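PDB 3TQV: nicotinate-nucleotide pyrophosphorylase from Francisella tularensis subsp. tularensis, which probably catalyses the reaction of quinolinate with 5-phosphoribosyl 1-diphosphate to give nicotinate ribonucleotide, carbon dioxide and diphosphate, a step of NAD(+) biosynthesis. Local coordinates for residues S118-V123 with Y154-G159; E204-D209 with M223-S228. All coordinates share one frame; numbering follows the deposited sequence.

Contact 1 (S118-V123 with Y154-G159); sequences SGTATV and YAVRCG
Thr120 and Ala121 of one helix pack against Ala155, Val156, Cys158 and Gly159 of the other. The axes of segments 118-123 and 154-159 come within 7.3 Å and cross at -45°, a close approach made possible by small residues on both sides.

The apolar contacts are methyl to methyl. Thr120 CG2 is anti to its backbone N (chi1 -70° for OG1), and this turns the methyl onto Ala155 CB at 3.4 Å. The same CG2 also meets Val156 CG2 at 3.9 Å. Ala121 CB lies against the backbone turn of the second helix, with Cys158 CB 4.2 Å away. Cys158 turns its sulphur the other way, over one face of the Tyr154 ring and offset toward the rim.

Two CA-H...O contacts bring the backbones together. Ala121 CA faces Ala155 O at 3.5 Å. Gly159 CA, with no side chain in between, faces Ala121 O at 3.6 Å, with an angle of 145° at the hydrogen. Ala121 thus serves as donor in one and acceptor in the other.

Thr120 OG1 bonds to Gln152 OE1, one turn before Val156, and so adds a polar tie between the same two helices. Thr122 points away from the second helix. Ser118 O takes two bonds, from Thr122 N and from Thr122 OG1 at 2.6 Å, which arrive from opposite faces of its carbonyl plane. Thr122 OG1 is also bonded to Ile57 N.

This is close helix packing through alanine and glycine, supported by CA-H...O contacts. It joins the long helix 100-130, which leads from the N-terminal domain of the enzyme into the C-terminal one, to helix 149-159. Val156 continues onto Ile272 and Thr273 of helix 271-274, whose first residue, Ala271, is a predicted substrate-binding position.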
# COMPACT_ATOMS: atom_id res chain seq x y z
N SER B 118 7.57 -7.19 2.70
CA SER B 118 8.50 -7.99 1.93
C SER B 118 8.35 -7.57 0.48
O SER B 118 9.30 -7.62 -0.30
CB SER B 118 8.19 -9.48 2.08
OG SER B 118 8.27 -9.88 3.42
N GLY B 119 7.14 -7.17 0.13
CA GLY B 119 6.90 -6.65 -1.20
C GLY B 119 7.81 -5.46 -1.44
O GLY B 119 8.64 -5.46 -2.35
N THR B 120 7.64 -4.45 -0.59
CA THR B 120 8.48 -3.27 -0.66
C THR B 120 9.97 -3.60 -0.66
O THR B 120 10.71 -3.04 -1.46
CB THR B 120 8.17 -2.28 0.46
OG1 THR B 120 6.89 -1.70 0.21
CG2 THR B 120 9.22 -1.16 0.50
N ALA B 121 10.40 -4.51 0.21
CA ALA B 121 11.84 -4.84 0.27
C ALA B 121 12.30 -5.47 -1.03
O ALA B 121 13.34 -5.13 -1.56
CB ALA B 121 12.15 -5.74 1.45
N THR B 122 11.50 -6.39 -1.54
CA THR B 122 11.80 -7.10 -2.79
C THR B 122 11.87 -6.18 -4.03
O THR B 122 12.71 -6.39 -4.91
CB THR B 122 10.78 -8.25 -3.00
OG1 THR B 122 10.76 -9.08 -1.83
CG2 THR B 122 11.10 -9.08 -4.25
N VAL B 123 11.01 -5.18 -4.10
CA VAL B 123 11.11 -4.19 -5.18
C VAL B 123 12.47 -3.52 -5.13
O VAL B 123 13.16 -3.34 -6.13
CB VAL B 123 10.10 -3.04 -5.03
CG1 VAL B 123 10.10 -2.20 -6.28
CG2 VAL B 123 8.73 -3.58 -4.71
N TYR B 154 12.09 1.26 6.58
CA TYR B 154 12.71 0.04 7.05
C TYR B 154 12.76 -1.03 5.93
O TYR B 154 13.81 -1.63 5.67
CB TYR B 154 11.98 -0.48 8.30
CG TYR B 154 12.54 -1.77 8.84
CD1 TYR B 154 13.80 -1.81 9.41
CD2 TYR B 154 11.81 -2.95 8.76
CE1 TYR B 154 14.32 -2.99 9.89
CE2 TYR B 154 12.32 -4.15 9.24
CZ TYR B 154 13.58 -4.16 9.80
OH TYR B 154 14.11 -5.34 10.29
N ALA B 155 11.64 -1.25 5.26
CA ALA B 155 11.62 -2.23 4.17
C ALA B 155 12.66 -1.88 3.13
O ALA B 155 13.38 -2.74 2.64
CB ALA B 155 10.24 -2.29 3.53
N VAL B 156 12.75 -0.60 2.80
CA VAL B 156 13.66 -0.19 1.75
C VAL B 156 15.10 -0.48 2.17
O VAL B 156 15.89 -1.02 1.39
CB VAL B 156 13.46 1.29 1.36
CG1 VAL B 156 14.60 1.76 0.50
CG2 VAL B 156 12.13 1.47 0.64
N ARG B 157 15.44 -0.15 3.41
CA ARG B 157 16.74 -0.53 3.96
C ARG B 157 16.90 -2.04 3.89
O ARG B 157 17.93 -2.53 3.43
CB ARG B 157 16.90 -0.02 5.39
CG ARG B 157 17.22 1.48 5.48
CD ARG B 157 18.64 1.77 5.02
NE ARG B 157 19.56 0.87 5.70
CZ ARG B 157 20.43 0.08 5.08
NH1 ARG B 157 20.53 0.10 3.75
NH2 ARG B 157 21.22 -0.72 5.80
N CYS B 158 15.88 -2.78 4.32
CA CYS B 158 15.93 -4.25 4.29
C CYS B 158 16.32 -4.80 2.92
O CYS B 158 16.91 -5.89 2.82
CB CYS B 158 14.61 -4.86 4.75
SG CYS B 158 14.41 -4.86 6.54
N GLY B 159 15.99 -4.06 1.87
CA GLY B 159 16.20 -4.52 0.51
C GLY B 159 17.46 -4.01 -0.18
O GLY B 159 17.75 -4.42 -1.30

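Contact 2 (E204-D209 with M223-S228)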
# COMPACT_ATOMS: atom_id res chain seq x y z
N GLU B 204 16.26 21.10 -4.99
CA GLU B 204 15.90 20.56 -6.30
C GLU B 204 16.09 21.60 -7.39
O GLU B 204 15.92 22.79 -7.15
CB GLU B 204 14.46 20.04 -6.32
CG GLU B 204 14.13 19.34 -7.62
CD GLU B 204 12.85 18.53 -7.53
OE1 GLU B 204 12.10 18.67 -6.54
OE2 GLU B 204 12.62 17.72 -8.46
N VAL B 205 16.45 21.14 -8.58
CA VAL B 205 16.74 22.01 -9.71
C VAL B 205 16.13 21.42 -10.99
O VAL B 205 15.88 20.22 -11.06
CB VAL B 205 18.26 22.15 -9.90
CG1 VAL B 205 18.92 22.63 -8.62
CG2 VAL B 205 18.88 20.81 -10.35
N THR B 206 15.90 22.26 -11.99
CA THR B 206 15.54 21.75 -13.31
C THR B 206 16.63 22.05 -14.34
O THR B 206 16.61 21.52 -15.45
CB THR B 206 14.18 22.33 -13.80
OG1 THR B 206 14.03 23.67 -13.30
CG2 THR B 206 13.02 21.48 -13.31
N ASN B 207 17.59 22.89 -13.94
CA ASN B 207 18.61 23.41 -14.84
C ASN B 207 20.03 23.15 -14.38
O ASN B 207 20.30 23.04 -13.19
CB ASN B 207 18.49 24.93 -14.94
CG ASN B 207 17.34 25.36 -15.79
OD1 ASN B 207 16.76 26.42 -15.57
ND2 ASN B 207 17.00 24.55 -16.78
N LEU B 208 20.94 23.11 -15.33
CA LEU B 208 22.35 23.18 -15.01
C LEU B 208 22.68 24.52 -14.37
O LEU B 208 23.52 24.59 -13.47
CB LEU B 208 23.20 22.99 -16.27
CG LEU B 208 23.05 21.64 -16.95
CD1 LEU B 208 23.74 21.69 -18.30
CD2 LEU B 208 23.62 20.56 -16.05
N ASP B 209 22.03 25.59 -14.82
CA ASP B 209 22.24 26.90 -14.21
C ASP B 209 21.79 26.93 -12.76
O ASP B 209 22.48 27.48 -11.91
CB ASP B 209 21.55 28.03 -14.97
CG ASP B 209 21.73 29.37 -14.27
OD1 ASP B 209 22.61 30.14 -14.71
OD2 ASP B 209 21.04 29.63 -13.27
N MSE B 223 19.16 17.70 -6.00
CA MSE B 223 18.30 16.77 -6.72
C MSE B 223 18.16 17.25 -8.15
O MSE B 223 17.86 18.43 -8.39
CB MSE B 223 16.95 16.64 -6.02
CG MSE B 223 15.96 15.71 -6.70
SE MSE B 223 14.33 15.50 -5.63
CE MSE B 223 12.97 15.43 -7.05
N LEU B 224 18.42 16.36 -9.10
CA LEU B 224 18.26 16.69 -10.52
C LEU B 224 16.89 16.27 -11.01
O LEU B 224 16.64 15.08 -11.20
CB LEU B 224 19.34 16.02 -11.36
CG LEU B 224 20.76 16.25 -10.87
CD1 LEU B 224 21.75 15.48 -11.76
CD2 LEU B 224 21.08 17.75 -10.80
N ASP B 225 16.02 17.24 -11.24
CA ASP B 225 14.68 16.95 -11.70
C ASP B 225 14.64 16.81 -13.22
O ASP B 225 14.82 17.79 -13.94
CB ASP B 225 13.70 18.03 -11.24
CG ASP B 225 12.28 17.75 -11.66
OD1 ASP B 225 12.06 17.43 -12.85
OD2 ASP B 225 11.39 17.86 -10.80
N ASN B 226 14.41 15.58 -13.68
CA ASN B 226 14.16 15.27 -15.09
C ASN B 226 15.23 15.65 -16.12
O ASN B 226 14.89 15.97 -17.26
CB ASN B 226 12.81 15.82 -15.52
CG ASN B 226 11.65 15.04 -14.93
OD1 ASN B 226 10.74 15.61 -14.31
ND2 ASN B 226 11.68 13.72 -15.10
N PHE B 227 16.50 15.62 -15.74
CA PHE B 227 17.58 15.92 -16.68
C PHE B 227 17.72 14.84 -17.75
O PHE B 227 17.47 13.66 -17.52
CB PHE B 227 18.92 16.04 -15.97
CG PHE B 227 19.10 17.34 -15.25
CD1 PHE B 227 18.02 18.01 -14.71
CD2 PHE B 227 20.37 17.90 -15.12
CE1 PHE B 227 18.20 19.20 -14.04
CE2 PHE B 227 20.55 19.09 -14.47
CZ PHE B 227 19.47 19.74 -13.93
N SER B 228 18.15 15.28 -18.92
CA SER B 228 18.50 14.35 -19.98
C SER B 228 19.71 13.59 -19.52
O SER B 228 20.40 14.01 -18.60
CB SER B 228 18.84 15.12 -21.26
OG SER B 228 19.85 16.08 -21.00
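Val205 is bonded through its backbone to both Met223 and Asp225, as in a regular parallel pairing. Val205 N donates to Met223 O at 3.1 Å. Val205 O accepts from Asp225 N at 3.0 Å. Past Val205 the first segment turns away, and Glu210 OE1 accepts from Thr206 N.

Glu204 and selenomethionine Met223 are bridge partners, and their side chains run alongside each other from the same face. Asp225 CG is anti to its backbone N (chi1 -178°), which brings its carboxylate across that of Glu204; the two planes are 30° apart. Glu204 OE2 and Asp225 OD2 are 2.6 Å apart. Both acids are predicted substrate-binding residues, and Lys175, another, lies close to Glu204.

On the other face Val205 CG2 meets Leu224 CD2 at 3.8 Å and Phe227 CZ at the same distance. Leu224 CB sits over the centre of one face of the Phe227 ring, 4.0 Å from its plane. Asp225 O lies at the ring edge, in plane. Leu208 CD2 comes obliquely to Phe227 CE2 at 3.8 Å.

The contact belongs to the beta-alpha-beta unit of strand 200-205, helix 208-216 and strand 221-225. Backbone bonds continue the sheet from Glu204 to Ile174 and from Leu224 to strand 244-248. Leu208, Leu224 and Phe227 lean on helix 229-239, where Ser228 OG caps Asp231 N.

Overall arrangement
After helix 16-31 the chain builds three strands of the antiparallel sheet, 45-52, 76-79 and 92-97, then enters helix 100-130. Contact 1 closes a loop of 30 residues from that helix to helix 149-159, with strand 137-139 inside it. Contact 2 follows in series and closes a shorter loop of 13 residues around helix 208-216. The two neither nest nor cross. Their centres are 28 Å apart, and their nearest atoms about 15 Å. Contact 1 lies near the centre of the chain, contact 2 out in the parallel sheet. The final strand, 281-285, returns to the antiparallel sheet.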